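Local atomic coordinates of phosphoglycerol transferase GacH (PDB entry 6DGM), a protein that probably transfers sn-glycerol-1-phosphate onto the rhamnose polysaccharide of the streptococcal cell wall, using a manganese-dependent catalytic domain of the alkaline phosphatase clan. Residues A[80-89]-A[268-276]; A[176-185]-A[203-213]. All blocks are in the same frame, centred on the assembly; numbering follows the deposited sequence.

In the fold
Interactions 1 and 2 both lie on loops that follow strands of one eight-stranded mixed sheet. Interaction 1 joins the loops after strands 77-81 and 263-269; interaction 2 sets the loop after strand 200-204 against the hairpin 175-180 and the start of helix 182-192. Strand 40-46, which E47 directly follows, lies between 200-204 and 263-269. The contact centres are about 15 Å apart, and along the chain 176-213 is nested within the loop closed by 80-276. They touch where W212 packs on P273 and L275. Both reach sn-glycerol-1-phosphate, interaction 1 also holding the manganese, so residues far apart in sequence, G88 and T89 with H209, are brought to one phosphate.

Interaction 1. Residues A[80-89]-A[268-276]; sequences MQSDSYGGGT and YGDHLPGLY. With MN (manganese (II) ion), chain C; 1GP (sn-glycerol-1-phosphate), chain D.
T89, D270 and H271 converge on one manganese ion, illustrating how two loops distant in sequence are tied together by a metal. T89 OG1 binds manganese at 2.0 Å, while D270 OD2 and H271 NE2 complete the share of these loops; E47 and the ligand's O2P are further ligands. Second-shell bonds orient this set. H271 CG sits between its own backbone N and carbonyl carbon (chi1 49°), which turns NE2 to the metal and lets ND1 donate to L272 O at 2.8 Å, nearly straight (170°) but from above the carbonyl plane. That carbonyl is gripped twice, since G86 N reaches L272 O from the opposite face at 3.1 Å. G87 N and CA lie over one face of the H271 ring, CA 3.7 Å from the ring centroid in a CH-pi contact, and S84 OG donates to G87 O, holding the glycine loop. D270 OD1, on the opposite face of that ring, accepts from S48 N.

Farther out, Y85 crosses L272 obliquely, and its OH accepts from Y276 N at 2.8 Å. One water donates to S84 O and accepts from L272 N; another accepts from G274 N. M80 SD makes an oblique Met-aromatic contact with the Y268 ring.

On the ligand side, G88 N donates to 1GP O3P at 2.9 Å and T89 N to the same oxygen at 3.3 Å, at the start of helix 89-98. The metal and helix end would be expected to offset the phosphate's negative charge and polarise it, and T89, bound to manganese through OG1, is probably the nucleophile, as in lipoteichoic acid synthases.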
loop_
_atom_site.group_PDB
_atom_site.type_symbol
_atom_site.label_atom_id
_atom_site.label_comp_id
_atom_site.label_asym_id
_atom_site.label_seq_id
_atom_site.Cartn_x
_atom_site.Cartn_y
_atom_site.Cartn_z
ATOM N N MET A 80 -2.980 7.686 5.008
ATOM C CA MET A 80 -3.694 6.793 4.113
ATOM C C MET A 80 -5.020 6.413 4.755
ATOM O O MET A 80 -5.054 5.989 5.919
ATOM C CB MET A 80 -2.888 5.515 3.891
ATOM C CG MET A 80 -3.459 4.615 2.817
ATOM S SD MET A 80 -2.946 2.908 3.019
ATOM C CE MET A 80 -4.041 2.378 4.343
ATOM N N GLN A 81 -6.095 6.526 3.994
ATOM C CA GLN A 81 -7.378 6.031 4.467
ATOM C C GLN A 81 -7.412 4.511 4.296
ATOM O O GLN A 81 -7.169 3.993 3.197
ATOM C CB GLN A 81 -8.535 6.667 3.713
ATOM C CG GLN A 81 -9.859 6.240 4.280
ATOM C CD GLN A 81 -11.001 7.058 3.772
ATOM O OE1 GLN A 81 -11.151 8.222 4.131
ATOM N NE2 GLN A 81 -11.814 6.458 2.911
ATOM N N SER A 82 -7.693 3.802 5.375
ATOM C CA SER A 82 -7.830 2.357 5.340
ATOM C C SER A 82 -9.308 2.000 5.266
ATOM O O SER A 82 -10.167 2.724 5.776
ATOM C CB SER A 82 -7.240 1.740 6.612
ATOM O OG SER A 82 -7.412 0.338 6.644
ATOM N N ASP A 83 -9.593 0.850 4.665
ATOM C CA ASP A 83 -10.955 0.366 4.546
ATOM C C ASP A 83 -11.436 -0.424 5.750
ATOM O O ASP A 83 -12.632 -0.738 5.801
ATOM C CB ASP A 83 -11.084 -0.510 3.297
ATOM C CG ASP A 83 -10.835 0.275 2.042
ATOM O OD1 ASP A 83 -11.713 1.080 1.682
ATOM O OD2 ASP A 83 -9.742 0.145 1.454
ATOM N N SER A 84 -10.563 -0.732 6.712
ATOM C CA SER A 84 -10.970 -1.579 7.827
ATOM C C SER A 84 -10.145 -1.239 9.053
ATOM O O SER A 84 -9.254 -0.389 9.012
ATOM C CB SER A 84 -10.921 -3.052 7.422
ATOM O OG SER A 84 -9.701 -3.346 6.775
ATOM N N TYR A 85 -10.508 -1.876 10.165
ATOM C CA TYR A 85 -9.902 -1.643 11.472
ATOM C C TYR A 85 -9.534 -2.984 12.074
ATOM O O TYR A 85 -10.356 -3.900 12.087
ATOM C CB TYR A 85 -10.889 -0.905 12.381
ATOM C CG TYR A 85 -10.416 -0.724 13.808
ATOM C CD1 TYR A 85 -9.439 0.205 14.126
ATOM C CD2 TYR A 85 -10.980 -1.460 14.835
ATOM C CE1 TYR A 85 -9.010 0.376 15.440
ATOM C CE2 TYR A 85 -10.565 -1.290 16.144
ATOM C CZ TYR A 85 -9.579 -0.372 16.431
ATOM O OH TYR A 85 -9.171 -0.202 17.738
ATOM N N GLY A 86 -8.285 -3.102 12.538
ATOM C CA GLY A 86 -7.816 -4.310 13.187
ATOM C C GLY A 86 -7.660 -5.502 12.284
ATOM O O GLY A 86 -7.519 -6.624 12.765
ATOM N N GLY A 87 -7.653 -5.288 10.978
ATOM C CA GLY A 87 -7.541 -6.373 10.025
ATOM C C GLY A 87 -7.866 -5.832 8.650
ATOM O O GLY A 87 -8.198 -4.661 8.494
ATOM N N GLY A 88 -7.750 -6.703 7.655
ATOM C CA GLY A 88 -7.997 -6.329 6.277
ATOM C C GLY A 88 -6.760 -6.176 5.420
ATOM O O GLY A 88 -6.866 -5.680 4.295
ATOM N N THR A 89 -5.600 -6.605 5.916
ATOM C CA THR A 89 -4.320 -6.467 5.241
ATOM C C THR A 89 -4.382 -6.716 3.746
ATOM O O THR A 89 -3.983 -5.859 2.938
ATOM C CB THR A 89 -3.393 -7.498 5.911
ATOM O OG1 THR A 89 -3.580 -7.418 7.326
ATOM C CG2 THR A 89 -1.945 -7.269 5.538
ATOM N N TYR A 268 3.649 1.939 4.276
ATOM C CA TYR A 268 2.350 2.325 4.803
ATOM C C TYR A 268 1.877 1.312 5.833
ATOM O O TYR A 268 2.175 0.119 5.732
ATOM C CB TYR A 268 1.292 2.461 3.683
ATOM C CG TYR A 268 0.902 1.144 3.040
ATOM C CD1 TYR A 268 1.724 0.530 2.102
ATOM C CD2 TYR A 268 -0.304 0.519 3.368
ATOM C CE1 TYR A 268 1.364 -0.665 1.509
ATOM C CE2 TYR A 268 -0.672 -0.684 2.778
ATOM C CZ TYR A 268 0.159 -1.263 1.851
ATOM O OH TYR A 268 -0.226 -2.447 1.269
ATOM N N GLY A 269 1.122 1.801 6.812
ATOM C CA GLY A 269 0.379 0.895 7.664
ATOM C C GLY A 269 -0.940 0.532 7.006
ATOM O O GLY A 269 -1.627 1.368 6.408
ATOM N N ASP A 270 -1.315 -0.748 7.121
ATOM C CA ASP A 270 -2.530 -1.211 6.451
ATOM C C ASP A 270 -3.807 -0.756 7.152
ATOM O O ASP A 270 -4.818 -0.501 6.490
ATOM C CB ASP A 270 -2.510 -2.724 6.222
ATOM C CG ASP A 270 -2.267 -3.548 7.495
ATOM O OD1 ASP A 270 -1.815 -3.007 8.529
ATOM O OD2 ASP A 270 -2.556 -4.766 7.464
ATOM N N HIS A 271 -3.804 -0.713 8.487
ATOM C CA HIS A 271 -4.949 -0.341 9.306
ATOM C C HIS A 271 -4.403 -0.127 10.715
ATOM O O HIS A 271 -3.273 -0.527 11.024
ATOM C CB HIS A 271 -6.018 -1.458 9.339
ATOM C CG HIS A 271 -5.437 -2.803 9.643
ATOM N ND1 HIS A 271 -5.036 -3.170 10.914
ATOM C CD2 HIS A 271 -5.122 -3.842 8.835
ATOM C CE1 HIS A 271 -4.512 -4.383 10.870
ATOM N NE2 HIS A 271 -4.553 -4.811 9.622
ATOM N N LEU A 272 -5.206 0.520 11.555
ATOM C CA LEU A 272 -4.846 0.656 12.959
ATOM C C LEU A 272 -4.860 -0.716 13.629
ATOM O O LEU A 272 -5.603 -1.611 13.212
ATOM C CB LEU A 272 -5.847 1.562 13.678
ATOM C CG LEU A 272 -5.497 3.047 13.720
ATOM C CD1 LEU A 272 -5.647 3.719 12.364
ATOM C CD2 LEU A 272 -6.314 3.771 14.761
ATOM N N PRO A 273 -4.070 -0.897 14.688
ATOM C CA PRO A 273 -4.212 -2.104 15.511
ATOM C C PRO A 273 -5.575 -2.129 16.181
ATOM O O PRO A 273 -6.107 -1.091 16.584
ATOM C CB PRO A 273 -3.105 -1.945 16.549
ATOM C CG PRO A 273 -2.982 -0.454 16.710
ATOM C CD PRO A 273 -3.150 0.084 15.304
ATOM N N GLY A 274 -6.132 -3.336 16.332
ATOM C CA GLY A 274 -7.452 -3.480 16.909
ATOM C C GLY A 274 -7.376 -3.547 18.420
ATOM O O GLY A 274 -7.701 -4.578 19.031
ATOM N N LEU A 275 -6.889 -2.475 19.031
ATOM C CA LEU A 275 -6.796 -2.431 20.478
ATOM C C LEU A 275 -7.506 -1.255 21.116
ATOM O O LEU A 275 -7.639 -1.244 22.345
ATOM C CB LEU A 275 -5.329 -2.423 20.941
ATOM C CG LEU A 275 -4.442 -1.272 20.441
ATOM C CD1 LEU A 275 -4.590 -0.006 21.259
ATOM C CD2 LEU A 275 -2.985 -1.735 20.410
ATOM N N TYR A 276 -7.981 -0.277 20.323
ATOM C CA TYR A 276 -8.595 0.902 20.905
ATOM C C TYR A 276 -10.108 0.727 20.983
ATOM O O TYR A 276 -10.725 0.243 20.031
ATOM C CB TYR A 276 -8.343 2.116 20.017
ATOM C CG TYR A 276 -6.907 2.475 19.724
ATOM C CD1 TYR A 276 -6.163 3.206 20.645
ATOM C CD2 TYR A 276 -6.303 2.127 18.518
ATOM C CE1 TYR A 276 -4.866 3.569 20.386
ATOM C CE2 TYR A 276 -4.985 2.484 18.245
ATOM C CZ TYR A 276 -4.267 3.203 19.192
ATOM O OH TYR A 276 -2.962 3.579 18.918
HETATM MN MN MN C . -3.068 -6.180 8.880
HETATM C C3 1GP D . -1.314 -12.778 7.960
HETATM O O3 1GP D . -1.363 -10.781 6.560
HETATM C C2 1GP D . -2.149 -11.643 7.408
HETATM O O2 1GP D . -0.926 -13.716 6.958
HETATM C C1 1GP D . -2.772 -10.833 8.535
HETATM O O1P 1GP D . -3.793 -9.970 8.025
HETATM O O2P 1GP D . -4.091 -7.984 9.769
HETATM O O3P 1GP D . -6.013 -8.904 8.225
HETATM O O4P 1GP D . -5.120 -10.287 10.166
HETATM P P 1GP D . -4.767 -9.221 9.083
HETATM O O HOH W 1 -7.847 1.284 10.608
HETATM O O HOH W 2 -5.364 -5.766 15.314
#

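Interaction 2. Residues A[176-185]-A[203-213]; sequences VGLLTSDKTV and VITMQNHIPWS. With 1GP (sn-glycerol-1-phosphate), chain D.
Q207 reaches across to the start of helix 182-192, where its OE1 accepts from D182 N at 2.9 Å along a nearly straight N-H (172°), the donor standing above the amide plane. The side chain runs extended from a CG anti to its backbone N (chi1 -178°), passing V176 and laying its amide nearly parallel to the D182 carboxylate, 17° between their planes. Q207 NE2 bonds N208 OD1, fixing the flip of the amide.

Around this bond, waters bridge the polar atoms of the two segments. One donates to D182 OD1 and T180 O while accepting from M206 N; a second donates to D182 OD1 and accepts from N208 N. The other carboxylate oxygen, D182 OD2, bonds T245 of helix 229-257, as does N208 ND2. Apolar contacts flank the polar centre: L179 CD1 lies 3.8 Å from H209 CB, and V185 CG1 presses on V203 CG1 at 3.5 Å.

The type I turn M206-H209 thus held presents H209, whose NE2 donates a hydrogen bond to 1GP O4P at 2.9 Å. Its ND1 donates in the ring plane to I210 O at 2.6 Å, so both ring nitrogens are engaged, the ring's rotation is fixed and NE2 stays aimed at the phosphate.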
loop_
_atom_site.group_PDB
_atom_site.type_symbol
_atom_site.label_atom_id
_atom_site.label_comp_id
_atom_site.label_asym_id
_atom_site.label_seq_id
_atom_site.Cartn_x
_atom_site.Cartn_y
_atom_site.Cartn_z
ATOM N N VAL A 176 10.907 -10.316 17.327
ATOM C CA VAL A 176 10.825 -9.153 18.201
ATOM C C VAL A 176 9.346 -9.076 18.574
ATOM O O VAL A 176 8.483 -8.874 17.697
ATOM C CB VAL A 176 11.315 -7.877 17.517
ATOM C CG1 VAL A 176 10.844 -6.649 18.262
ATOM C CG2 VAL A 176 12.849 -7.902 17.404
ATOM N N GLY A 177 9.045 -9.291 19.850
ATOM C CA GLY A 177 7.701 -9.680 20.233
ATOM C C GLY A 177 7.495 -11.163 19.968
ATOM O O GLY A 177 8.435 -11.956 19.985
ATOM N N LEU A 178 6.243 -11.540 19.740
ATOM C CA LEU A 178 5.925 -12.942 19.507
ATOM C C LEU A 178 6.194 -13.401 18.075
ATOM O O LEU A 178 6.275 -14.616 17.837
ATOM C CB LEU A 178 4.448 -13.180 19.812
ATOM C CG LEU A 178 4.043 -12.927 21.260
ATOM C CD1 LEU A 178 2.551 -13.014 21.392
ATOM C CD2 LEU A 178 4.741 -13.927 22.166
ATOM N N LEU A 179 6.335 -12.477 17.128
ATOM C CA LEU A 179 6.336 -12.790 15.704
ATOM C C LEU A 179 7.639 -12.323 15.058
ATOM O O LEU A 179 8.490 -11.698 15.698
ATOM C CB LEU A 179 5.096 -12.181 15.039
ATOM C CG LEU A 179 3.768 -12.604 15.687
ATOM C CD1 LEU A 179 2.641 -11.717 15.232
ATOM C CD2 LEU A 179 3.466 -14.063 15.362
ATOM N N THR A 180 7.779 -12.633 13.771
ATOM C CA THR A 180 9.019 -12.366 13.054
ATOM C C THR A 180 9.311 -10.870 13.038
ATOM O O THR A 180 8.447 -10.056 12.699
ATOM C CB THR A 180 8.912 -12.839 11.607
ATOM O OG1 THR A 180 8.703 -14.249 11.533
ATOM C CG2 THR A 180 10.185 -12.517 10.845
ATOM N N SER A 181 10.542 -10.509 13.386
ATOM C CA SER A 181 10.874 -9.094 13.484
ATOM C C SER A 181 10.886 -8.397 12.119
ATOM O O SER A 181 11.187 -8.991 11.075
ATOM C CB SER A 181 12.257 -8.908 14.108
ATOM O OG SER A 181 13.284 -9.424 13.278
ATOM N N ASP A 182 10.604 -7.096 12.155
ATOM C CA ASP A 182 10.793 -6.270 10.963
ATOM C C ASP A 182 12.265 -6.231 10.552
ATOM O O ASP A 182 12.568 -6.179 9.360
ATOM C CB ASP A 182 10.268 -4.854 11.201
ATOM C CG ASP A 182 8.755 -4.780 11.238
ATOM O OD1 ASP A 182 8.067 -5.769 10.914
ATOM O OD2 ASP A 182 8.243 -3.699 11.586
ATOM N N LYS A 183 13.191 -6.289 11.521
ATOM C CA LYS A 183 14.610 -6.360 11.167
ATOM C C LYS A 183 14.875 -7.547 10.248
ATOM O O LYS A 183 15.590 -7.420 9.245
ATOM C CB LYS A 183 15.467 -6.450 12.428
ATOM C CG LYS A 183 16.962 -6.599 12.181
ATOM C CD LYS A 183 17.693 -6.625 13.520
ATOM C CE LYS A 183 19.188 -6.707 13.330
ATOM N NZ LYS A 183 19.885 -6.637 14.658
ATOM N N THR A 184 14.309 -8.716 10.576
ATOM C CA THR A 184 14.469 -9.882 9.718
ATOM C C THR A 184 13.963 -9.585 8.316
ATOM O O THR A 184 14.638 -9.887 7.319
ATOM C CB THR A 184 13.719 -11.077 10.293
ATOM O OG1 THR A 184 14.321 -11.479 11.530
ATOM C CG2 THR A 184 13.758 -12.254 9.341
ATOM N N VAL A 185 12.759 -9.005 8.220
ATOM C CA VAL A 185 12.196 -8.706 6.903
ATOM C C VAL A 185 13.107 -7.752 6.133
ATOM O O VAL A 185 13.467 -8.000 4.967
ATOM C CB VAL A 185 10.770 -8.151 7.050
ATOM C CG1 VAL A 185 10.240 -7.694 5.711
ATOM C CG2 VAL A 185 9.858 -9.224 7.656
ATOM N N VAL A 203 6.053 -6.565 -0.042
ATOM C CA VAL A 203 6.421 -7.038 1.287
ATOM C C VAL A 203 5.261 -6.797 2.239
ATOM O O VAL A 203 4.651 -5.721 2.236
ATOM C CB VAL A 203 7.682 -6.306 1.773
ATOM C CG1 VAL A 203 8.095 -6.803 3.134
ATOM C CG2 VAL A 203 8.833 -6.477 0.776
ATOM N N ILE A 204 4.972 -7.799 3.068
ATOM C CA ILE A 204 3.924 -7.717 4.075
ATOM C C ILE A 204 4.530 -8.171 5.401
ATOM O O ILE A 204 4.832 -9.359 5.577
ATOM C CB ILE A 204 2.720 -8.593 3.714
ATOM C CG1 ILE A 204 2.151 -8.259 2.327
ATOM C CG2 ILE A 204 1.606 -8.438 4.755
ATOM C CD1 ILE A 204 2.720 -9.146 1.211
ATOM N N THR A 205 4.693 -7.241 6.330
ATOM C CA THR A 205 5.352 -7.593 7.581
ATOM C C THR A 205 4.399 -8.354 8.496
ATOM O O THR A 205 3.201 -8.504 8.215
ATOM C CB THR A 205 5.918 -6.375 8.307
ATOM O OG1 THR A 205 4.845 -5.574 8.820
ATOM C CG2 THR A 205 6.807 -5.548 7.386
ATOM N N MET A 206 4.949 -8.826 9.623
ATOM C CA MET A 206 4.150 -9.484 10.646
ATOM C C MET A 206 4.434 -9.027 12.070
ATOM O O MET A 206 3.611 -9.308 12.947
ATOM C CB MET A 206 4.353 -11.005 10.585
ATOM C CG MET A 206 3.401 -11.739 9.684
ATOM S SD MET A 206 1.678 -11.566 10.225
ATOM C CE MET A 206 1.430 -13.014 11.234
ATOM N N GLN A 207 5.554 -8.349 12.329
ATOM C CA GLN A 207 5.968 -8.099 13.708
ATOM C C GLN A 207 4.843 -7.518 14.565
ATOM O O GLN A 207 4.624 -7.969 15.699
ATOM C CB GLN A 207 7.167 -7.166 13.742
ATOM C CG GLN A 207 7.676 -6.900 15.144
ATOM C CD GLN A 207 8.711 -5.820 15.149
ATOM O OE1 GLN A 207 9.826 -6.031 14.690
ATOM N NE2 GLN A 207 8.332 -4.629 15.615
ATOM N N ASN A 208 4.151 -6.486 14.067
ATOM C CA ASN A 208 3.212 -5.718 14.881
ATOM C C ASN A 208 1.775 -6.200 14.741
ATOM O O ASN A 208 0.841 -5.497 15.147
ATOM C CB ASN A 208 3.382 -4.235 14.584
ATOM C CG ASN A 208 4.774 -3.774 14.945
ATOM O OD1 ASN A 208 5.377 -4.349 15.844
ATOM N ND2 ASN A 208 5.326 -2.812 14.212
ATOM N N HIS A 209 1.590 -7.424 14.259
ATOM C CA HIS A 209 0.292 -8.065 14.260
ATOM C C HIS A 209 -0.113 -8.463 15.671
ATOM O O HIS A 209 0.711 -8.907 16.468
ATOM C CB HIS A 209 0.361 -9.328 13.393
ATOM C CG HIS A 209 -0.978 -9.846 12.967
ATOM N ND1 HIS A 209 -1.823 -10.520 13.817
ATOM C CD2 HIS A 209 -1.607 -9.800 11.767
ATOM C CE1 HIS A 209 -2.923 -10.860 13.167
ATOM N NE2 HIS A 209 -2.820 -10.430 11.924
ATOM N N ILE A 210 -1.398 -8.335 15.969
ATOM C CA ILE A 210 -1.983 -8.842 17.198
ATOM C C ILE A 210 -1.628 -10.320 17.363
ATOM O O ILE A 210 -1.599 -11.052 16.383
ATOM C CB ILE A 210 -3.498 -8.591 17.195
ATOM C CG1 ILE A 210 -4.123 -8.860 18.564
ATOM C CG2 ILE A 210 -4.173 -9.445 16.099
ATOM C CD1 ILE A 210 -5.608 -8.526 18.599
ATOM N N PRO A 211 -1.362 -10.803 18.578
ATOM C CA PRO A 211 -1.283 -10.162 19.894
ATOM C C PRO A 211 0.099 -9.551 20.134
ATOM O O PRO A 211 1.104 -10.073 19.627
ATOM C CB PRO A 211 -1.550 -11.320 20.855
ATOM C CG PRO A 211 -1.011 -12.503 20.172
ATOM C CD PRO A 211 -1.141 -12.266 18.676
ATOM N N TRP A 212 0.121 -8.466 20.907
ATOM C CA TRP A 212 1.326 -7.668 21.123
ATOM C C TRP A 212 1.927 -8.033 22.472
ATOM O O TRP A 212 1.233 -8.008 23.492
ATOM C CB TRP A 212 0.984 -6.172 21.089
ATOM C CG TRP A 212 0.230 -5.827 19.859
ATOM C CD1 TRP A 212 0.746 -5.639 18.624
ATOM C CD2 TRP A 212 -1.197 -5.686 19.728
ATOM N NE1 TRP A 212 -0.258 -5.376 17.724
ATOM C CE2 TRP A 212 -1.461 -5.409 18.376
ATOM C CE3 TRP A 212 -2.269 -5.777 20.625
ATOM C CZ2 TRP A 212 -2.754 -5.208 17.894
ATOM C CZ3 TRP A 212 -3.557 -5.581 20.147
ATOM C CH2 TRP A 212 -3.784 -5.298 18.794
ATOM N N SER A 213 3.206 -8.392 22.481
ATOM C CA SER A 213 3.874 -8.818 23.712
ATOM C C SER A 213 5.253 -8.187 23.740
ATOM O O SER A 213 6.117 -8.560 22.942
ATOM C CB SER A 213 3.997 -10.340 23.768
ATOM O OG SER A 213 4.451 -10.799 25.042
HETATM C C3 1GP D . -1.314 -12.778 7.960
HETATM O O3 1GP D . -1.363 -10.781 6.560
HETATM C C2 1GP D . -2.149 -11.643 7.408
HETATM O O2 1GP D . -0.926 -13.716 6.958
HETATM C C1 1GP D . -2.772 -10.833 8.535
HETATM O O1P 1GP D . -3.793 -9.970 8.025
HETATM O O2P 1GP D . -4.091 -7.984 9.769
HETATM O O3P 1GP D . -6.013 -8.904 8.225
HETATM O O4P 1GP D . -5.120 -10.287 10.166
HETATM P P 1GP D . -4.767 -9.221 9.083
HETATM O O HOH W 3 5.933 -9.582 17.356
HETATM O O HOH W 4 3.926 -9.676 19.868
HETATM O O HOH W 5 7.780 -8.383 10.431
HETATM O O HOH W 6 5.345 -5.133 11.453
HETATM O O HOH W 7 12.560 -5.465 14.273
#